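Local coordinates for neurotoxin (Clostridium botulinum, PDB 1ZB7), which acts as a zinc endopeptidase in the host cytosol, cleaving synaptobrevins-1, -2 and -3, the second at an Ala-Ala bond and the others probably at the equivalent one, at residues A[6-11]-A[16-21]; A[37-40]-A[44-47]. All coordinates share one frame; numbering follows the deposited sequence.

Contact 1 and contact 2 adjoin along one mixed beta sheet of the light chain, their centres about 7 Å apart. Strand 19-23, whose start and preceding loop supply one side of contact 1, lies beside strand 34-38, the first arm of the hairpin that forms contact 2. Backbone bonds tie the two together: Lys-6 N lies 2.8 Å from Ile-39 O, and Asp-18 O lies 2.9 Å from Arg-38 N. Side chains also span the gap, for Arg-38 pairs with Asp-17 and the Phe-8 ring meets Phe-37 edge-to-face. Contact 1 lies farther out, about 21 Å from the chain's centre to its own, against about 13 Å for contact 2. Both are structural packing of the protease fold.

Contact 1. Residues A[6-11]-A[16-21]; sequences KNFNYN and NDDIIM
The Phe-8 ring packs against the end of Ile-19, joining the N-terminal loop of this clostridial neurotoxin zinc protease to the start of strand 19-23 in its mixed beta sheet. CD1 of Phe-8 comes to 3.5 Å from Ile-19 CD1, and the adjacent ring atom CE1 lies 3.6 Å from Ile-19 CG1. The methyl approaches obliquely, and the two side chains run alongside one another, pointing opposite ways. Ile-19 holds its CG1 branch anti to the carbonyl carbon (chi1 -56°), and the extended chi2 carries CD1 on to the ring.

Farther round the same ring, the Asp-18 carboxylate stands at the edge, near the ring plane, with its own plane turned 80° from it. Its OD2 lies 3.8 Å from Phe-8 CZ. Lys-6 reaches this carboxylate by another path: its extended chain begins with CG anti to the backbone N (chi1 -166°), and CG rides 3.9 Å above the plane of the Phe-8 ring, displaced toward the rim. The lysine and aspartate side chains then meet at about a right angle in a salt bridge.

Asp-18 itself is buried, and its two oxygens have different partners, since OD1 accepts a hydrogen bond from Asn-15 ND2. The carboxylate is thus held from both ends, and the nearby ammonium would probably favour its charged form. Behind the loop, Asn-7, Asn-9 and Tyr-10 touch helix 82-99, while Ile-19 also touches Lys-35 and Phe-37 of strand 34-38. In the salt bridge, Lys-6 NZ takes the syn lone pair of Asp-18 OD2 at 2.7 Å.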
ATOM      1  N   LYS A   6       0.702  25.735  29.779  1.00 43.39           N
ATOM      2  CA  LYS A   6       1.634  26.528  30.531  1.00 44.35           C
ATOM      3  C   LYS A   6       2.967  26.757  29.799  1.00 43.97           C
ATOM      4  O   LYS A   6       3.484  25.855  29.188  1.00 46.18           O
ATOM      5  CB  LYS A   6       1.877  25.892  31.909  1.00 45.10           C
ATOM      6  CG  LYS A   6       2.565  26.843  32.847  1.00 47.64           C
ATOM      7  CD  LYS A   6       2.497  26.402  34.243  1.00 49.44           C
ATOM      8  CE  LYS A   6       3.568  27.238  35.011  1.00 50.29           C
ATOM      9  NZ  LYS A   6       3.383  26.976  36.472  1.00 44.40           N
ATOM     10  N   ASN A   7       3.472  27.990  29.859  1.00 42.82           N
ATOM     11  CA  ASN A   7       4.781  28.403  29.401  1.00 42.61           C
ATOM     12  C   ASN A   7       5.860  28.127  30.415  1.00 40.35           C
ATOM     13  O   ASN A   7       5.668  28.338  31.521  1.00 40.76           O
ATOM     14  CB  ASN A   7       4.808  29.937  29.129  1.00 42.99           C
ATOM     15  CG  ASN A   7       3.831  30.407  28.000  1.00 47.08           C
ATOM     16  OD1 ASN A   7       3.717  29.821  26.880  1.00 44.89           O
ATOM     17  ND2 ASN A   7       3.164  31.529  28.286  1.00 47.87           N
ATOM     18  N   PHE A   8       7.040  27.757  29.984  1.00 41.16           N
ATOM     19  CA  PHE A   8       8.182  27.408  30.826  1.00 40.69           C
ATOM     20  C   PHE A   8       9.434  27.804  30.108  1.00 40.57           C
ATOM     21  O   PHE A   8       9.454  27.862  28.857  1.00 40.49           O
ATOM     22  CB  PHE A   8       8.314  25.901  30.994  1.00 41.37           C
ATOM     23  CG  PHE A   8       7.218  25.272  31.863  1.00 41.95           C
ATOM     24  CD1 PHE A   8       7.224  25.428  33.240  1.00 46.23           C
ATOM     25  CD2 PHE A   8       6.256  24.489  31.302  1.00 41.05           C
ATOM     26  CE1 PHE A   8       6.250  24.827  34.028  1.00 41.56           C
ATOM     27  CE2 PHE A   8       5.289  23.908  32.107  1.00 42.16           C
ATOM     28  CZ  PHE A   8       5.311  24.039  33.413  1.00 39.95           C
ATOM     29  N   ASN A   9      10.477  28.057  30.897  1.00 40.15           N
ATOM     30  CA  ASN A   9      11.855  28.125  30.418  1.00 40.82           C
ATOM     31  C   ASN A   9      12.530  26.898  30.924  1.00 39.76           C
ATOM     32  O   ASN A   9      12.218  26.507  31.991  1.00 41.31           O
ATOM     33  CB  ASN A   9      12.570  29.385  30.963  1.00 41.13           C
ATOM     34  CG  ASN A   9      11.790  30.674  30.660  1.00 40.43           C
ATOM     35  OD1 ASN A   9      11.794  31.114  29.483  1.00 39.58           O
ATOM     36  ND2 ASN A   9      11.082  31.272  31.698  1.00 33.09           N
ATOM     37  N   TYR A  10      13.437  26.294  30.157  1.00 39.77           N
ATOM     38  CA  TYR A  10      14.213  25.178  30.606  1.00 39.90           C
ATOM     39  C   TYR A  10      14.869  25.356  31.951  1.00 40.93           C
ATOM     40  O   TYR A  10      14.903  24.427  32.740  1.00 40.09           O
ATOM     41  CB  TYR A  10      15.275  24.736  29.623  1.00 39.93           C
ATOM     42  CG  TYR A  10      15.848  23.394  30.055  1.00 41.34           C
ATOM     43  CD1 TYR A  10      15.113  22.229  29.874  1.00 41.22           C
ATOM     44  CD2 TYR A  10      17.064  23.285  30.694  1.00 42.51           C
ATOM     45  CE1 TYR A  10      15.590  21.034  30.267  1.00 42.15           C
ATOM     46  CE2 TYR A  10      17.552  22.041  31.085  1.00 40.81           C
ATOM     47  CZ  TYR A  10      16.806  20.928  30.857  1.00 40.66           C
ATOM     48  OH  TYR A  10      17.239  19.662  31.196  1.00 41.73           O
ATOM     49  N   ASN A  11      15.343  26.558  32.226  1.00 42.97           N
ATOM     50  CA  ASN A  11      16.061  26.846  33.477  1.00 45.03           C
ATOM     51  C   ASN A  11      15.234  27.252  34.658  1.00 43.45           C
ATOM     52  O   ASN A  11      15.765  27.436  35.747  1.00 44.21           O
ATOM     53  CB  ASN A  11      17.199  27.857  33.214  1.00 46.47           C
ATOM     54  CG  ASN A  11      16.689  29.309  32.929  1.00 52.14           C
ATOM     55  OD1 ASN A  11      15.467  29.619  32.897  1.00 54.38           O
ATOM     56  ND2 ASN A  11      17.646  30.186  32.690  1.00 57.31           N
ATOM     57  N   ASN A  16       8.813  20.514  42.127  1.00 41.18           N
ATOM     58  CA  ASN A  16       8.244  19.248  42.579  1.00 39.12           C
ATOM     59  C   ASN A  16       6.805  19.112  42.253  1.00 40.45           C
ATOM     60  O   ASN A  16       6.189  18.197  42.694  1.00 40.70           O
ATOM     61  CB  ASN A  16       8.448  19.049  44.074  1.00 40.90           C
ATOM     62  CG  ASN A  16       9.897  18.982  44.459  1.00 37.97           C
ATOM     63  OD1 ASN A  16      10.686  18.315  43.808  1.00 41.80           O
ATOM     64  ND2 ASN A  16      10.262  19.703  45.457  1.00 37.75           N
ATOM     65  N   ASP A  17       6.253  20.057  41.503  1.00 41.23           N
ATOM     66  CA  ASP A  17       4.867  20.078  41.117  1.00 41.21           C
ATOM     67  C   ASP A  17       4.815  19.921  39.584  1.00 41.74           C
ATOM     68  O   ASP A  17       4.537  18.819  39.047  1.00 42.17           O
ATOM     69  CB  ASP A  17       4.219  21.398  41.566  1.00 41.73           C
ATOM     70  CG  ASP A  17       2.743  21.550  41.060  1.00 46.07           C
ATOM     71  OD1 ASP A  17       2.142  20.633  40.460  1.00 52.83           O
ATOM     72  OD2 ASP A  17       2.199  22.631  41.188  1.00 53.71           O
ATOM     73  N   ASP A  18       5.088  21.011  38.854  1.00 41.00           N
ATOM     74  CA  ASP A  18       4.987  20.941  37.402  1.00 41.09           C
ATOM     75  C   ASP A  18       6.365  21.009  36.736  1.00 40.06           C
ATOM     76  O   ASP A  18       6.484  20.854  35.541  1.00 39.92           O
ATOM     77  CB  ASP A  18       3.978  21.969  36.872  1.00 41.48           C
ATOM     78  CG  ASP A  18       4.366  23.408  37.218  1.00 41.98           C
ATOM     79  OD1 ASP A  18       5.432  23.691  37.833  1.00 46.79           O
ATOM     80  OD2 ASP A  18       3.624  24.293  36.818  1.00 44.33           O
ATOM     81  N   ILE A  19       7.395  21.164  37.548  1.00 40.06           N
ATOM     82  CA  ILE A  19       8.777  21.022  37.099  1.00 40.53           C
ATOM     83  C   ILE A  19       9.453  20.054  38.062  1.00 40.34           C
ATOM     84  O   ILE A  19       9.592  20.352  39.260  1.00 41.38           O
ATOM     85  CB  ILE A  19       9.546  22.372  36.998  1.00 39.10           C
ATOM     86  CG1 ILE A  19       8.796  23.322  36.075  1.00 40.65           C
ATOM     87  CG2 ILE A  19      10.931  22.107  36.452  1.00 39.30           C
ATOM     88  CD1 ILE A  19       9.305  24.751  35.984  1.00 39.37           C
ATOM     89  N   ILE A  20       9.773  18.871  37.556  1.00 39.48           N
ATOM     90  CA  ILE A  20      10.213  17.772  38.375  1.00 38.69           C
ATOM     91  C   ILE A  20      11.353  16.982  37.726  1.00 38.95           C
ATOM     92  O   ILE A  20      11.676  17.149  36.502  1.00 38.86           O
ATOM     93  CB  ILE A  20       8.979  16.741  38.686  1.00 39.16           C
ATOM     94  CG1 ILE A  20       8.567  16.008  37.390  1.00 39.44           C
ATOM     95  CG2 ILE A  20       7.755  17.407  39.275  1.00 39.46           C
ATOM     96  CD1 ILE A  20       7.599  14.726  37.650  1.00 41.83           C
ATOM     97  N   MET A  21      11.953  16.125  38.561  1.00 39.73           N
ATOM     98  CA  MET A  21      12.829  15.019  38.195  1.00 40.94           C
ATOM     99  C   MET A  21      12.030  13.742  38.153  1.00 41.71           C
ATOM    100  O   MET A  21      11.319  13.411  39.077  1.00 41.87           O
ATOM    101  CB  MET A  21      13.994  14.900  39.170  1.00 41.80           C
ATOM    102  CG  MET A  21      14.931  16.138  39.188  1.00 42.62           C
ATOM    103  SD  MET A  21      15.546  16.696  37.560  1.00 45.86           S
ATOM    104  CE  MET A  21      16.837  15.503  37.211  1.00 43.22           C
TER

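Contact 2. Residues A[37-40]-A[44-47]; sequences FRII and WIVP
Arg-38 lays its aliphatic chain across the indole of Trp-44 in the beta hairpin of strands 34-38 and 43-46. Its CB stands over the six-membered ring, 3.5 Å from the centroid and 5° off the normal, a CH-pi contact. CG, next along, lies 3.8 Å from Trp-44 CE2, while CD comes to 3.8 Å from Trp-44 CZ2. The chain bends at chi3 (66°), and the guanidinium plane stands perpendicular to the indole, with Trp-44 CZ2 at its edge. NE makes a long, weak ion pair with Asp-41 OD1, and at the tip NH1 forms a salt bridge with Asp-17 OD1.

Phe-37 and Ile-45 form an antiparallel hydrogen-bonded pair: Ile-45 N donates to Phe-37 O at 2.8 Å, and Phe-37 N to Ile-45 O at 3.0 Å. The Phe-37 ring turns its edge to that second carbonyl oxygen and to Pro-47, whose CD is 3.9 Å from Phe-37 CE2. At the turn end, Ile-39 packs at a slant against Ile-45, the two CG1 atoms 4.0 Å apart.

Helix 82-99 packs against Ile-39 through Ile-93 and Phe-96 and against Pro-47 through Phe-88, while Trp-44 bonds through its backbone to strand 158-161 and rests its side chain on Ile-20 and Met-22 of strand 19-23.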
ATOM      1  N   PHE A  37       8.520  18.858  32.454  1.00 38.62           N
ATOM      2  CA  PHE A  37       7.666  20.084  32.486  1.00 38.37           C
ATOM      3  C   PHE A  37       6.217  19.683  32.142  1.00 38.95           C
ATOM      4  O   PHE A  37       5.932  19.072  31.087  1.00 39.08           O
ATOM      5  CB  PHE A  37       8.141  21.147  31.529  1.00 37.70           C
ATOM      6  CG  PHE A  37       9.568  21.518  31.706  1.00 36.47           C
ATOM      7  CD1 PHE A  37       9.924  22.676  32.408  1.00 39.92           C
ATOM      8  CD2 PHE A  37      10.560  20.683  31.263  1.00 39.33           C
ATOM      9  CE1 PHE A  37      11.245  23.026  32.612  1.00 35.85           C
ATOM     10  CE2 PHE A  37      11.923  21.019  31.453  1.00 40.56           C
ATOM     11  CZ  PHE A  37      12.244  22.220  32.149  1.00 40.62           C
ATOM     12  N   ARG A  38       5.323  19.975  33.075  1.00 38.92           N
ATOM     13  CA  ARG A  38       3.940  19.666  32.877  1.00 39.55           C
ATOM     14  C   ARG A  38       3.275  20.879  32.266  1.00 39.96           C
ATOM     15  O   ARG A  38       2.858  21.838  32.978  1.00 40.94           O
ATOM     16  CB  ARG A  38       3.247  19.235  34.170  1.00 38.75           C
ATOM     17  CG  ARG A  38       1.854  18.558  33.962  1.00 41.82           C
ATOM     18  CD  ARG A  38       1.019  18.232  35.236  1.00 37.49           C
ATOM     19  NE  ARG A  38       0.617  19.453  35.916  1.00 45.20           N
ATOM     20  CZ  ARG A  38       0.962  19.819  37.158  1.00 46.99           C
ATOM     21  NH1 ARG A  38       1.726  19.046  37.907  1.00 51.19           N
ATOM     22  NH2 ARG A  38       0.580  21.007  37.648  1.00 45.44           N
ATOM     23  N   ILE A  39       3.133  20.793  30.964  1.00 39.24           N
ATOM     24  CA  ILE A  39       2.523  21.851  30.203  1.00 40.72           C
ATOM     25  C   ILE A  39       0.971  21.875  30.169  1.00 41.58           C
ATOM     26  O   ILE A  39       0.332  22.931  29.965  1.00 40.52           O
ATOM     27  CB  ILE A  39       3.090  21.829  28.746  1.00 40.44           C
ATOM     28  CG1 ILE A  39       2.823  20.452  28.092  1.00 44.13           C
ATOM     29  CG2 ILE A  39       4.545  22.152  28.772  1.00 37.02           C
ATOM     30  CD1 ILE A  39       2.604  20.579  26.639  1.00 46.99           C
ATOM     31  N   ILE A  40       0.396  20.692  30.344  1.00 44.03           N
ATOM     32  CA  ILE A  40      -1.035  20.437  30.369  1.00 45.09           C
ATOM     33  C   ILE A  40      -1.165  19.388  31.434  1.00 45.12           C
ATOM     34  O   ILE A  40      -0.251  18.607  31.640  1.00 44.32           O
ATOM     35  CB  ILE A  40      -1.584  19.876  28.988  1.00 46.09           C
ATOM     36  CG1 ILE A  40      -1.464  20.909  27.876  1.00 49.41           C
ATOM     37  CG2 ILE A  40      -3.129  19.543  29.087  1.00 47.35           C
ATOM     38  CD1 ILE A  40      -1.366  20.379  26.358  1.00 48.57           C
ATOM     39  N   TRP A  44       3.505  15.731  29.951  1.00 40.92           N
ATOM     40  CA  TRP A  44       4.813  16.144  30.339  1.00 39.48           C
ATOM     41  C   TRP A  44       5.726  16.219  29.088  1.00 39.22           C
ATOM     42  O   TRP A  44       5.641  15.367  28.219  1.00 38.74           O
ATOM     43  CB  TRP A  44       5.400  15.131  31.331  1.00 37.61           C
ATOM     44  CG  TRP A  44       4.650  15.145  32.625  1.00 39.84           C
ATOM     45  CD1 TRP A  44       3.424  14.436  32.954  1.00 37.94           C
ATOM     46  CD2 TRP A  44       4.994  15.846  33.808  1.00 37.82           C
ATOM     47  NE1 TRP A  44       3.103  14.686  34.203  1.00 38.79           N
ATOM     48  CE2 TRP A  44       4.005  15.524  34.782  1.00 39.62           C
ATOM     49  CE3 TRP A  44       6.038  16.697  34.152  1.00 38.68           C
ATOM     50  CZ2 TRP A  44       4.009  16.061  36.057  1.00 41.47           C
ATOM     51  CZ3 TRP A  44       6.035  17.275  35.411  1.00 40.85           C
ATOM     52  CH2 TRP A  44       5.046  16.935  36.368  1.00 41.62           C
ATOM     53  N   ILE A  45       6.542  17.281  29.015  1.00 39.30           N
ATOM     54  CA  ILE A  45       7.671  17.391  28.087  1.00 39.14           C
ATOM     55  C   ILE A  45       9.006  17.135  28.821  1.00 38.13           C
ATOM     56  O   ILE A  45       9.318  17.723  29.802  1.00 38.50           O
ATOM     57  CB  ILE A  45       7.742  18.747  27.422  1.00 38.57           C
ATOM     58  CG1 ILE A  45       6.388  19.177  26.871  1.00 38.17           C
ATOM     59  CG2 ILE A  45       8.810  18.763  26.346  1.00 40.41           C
ATOM     60  CD1 ILE A  45       5.732  18.202  25.915  1.00 38.06           C
ATOM     61  N   VAL A  46       9.757  16.224  28.282  1.00 40.13           N
ATOM     62  CA  VAL A  46      11.091  15.877  28.709  1.00 42.10           C
ATOM     63  C   VAL A  46      12.048  16.196  27.534  1.00 40.63           C
ATOM     64  O   VAL A  46      12.157  15.427  26.591  1.00 40.93           O
ATOM     65  CB  VAL A  46      11.236  14.426  29.131  1.00 42.40           C
ATOM     66  CG1 VAL A  46      12.583  14.180  29.757  1.00 44.47           C
ATOM     67  CG2 VAL A  46      10.158  14.025  30.167  1.00 44.07           C
ATOM     68  N   PRO A  47      12.671  17.349  27.568  1.00 41.57           N
ATOM     69  CA  PRO A  47      13.559  17.797  26.451  1.00 45.01           C
ATOM     70  C   PRO A  47      14.932  17.149  26.474  1.00 45.59           C
ATOM     71  O   PRO A  47      15.903  17.798  26.704  1.00 46.02           O
ATOM     72  CB  PRO A  47      13.644  19.323  26.642  1.00 43.51           C
ATOM     73  CG  PRO A  47      12.824  19.638  27.735  1.00 43.44           C
ATOM     74  CD  PRO A  47      12.563  18.414  28.559  1.00 42.74           C
TER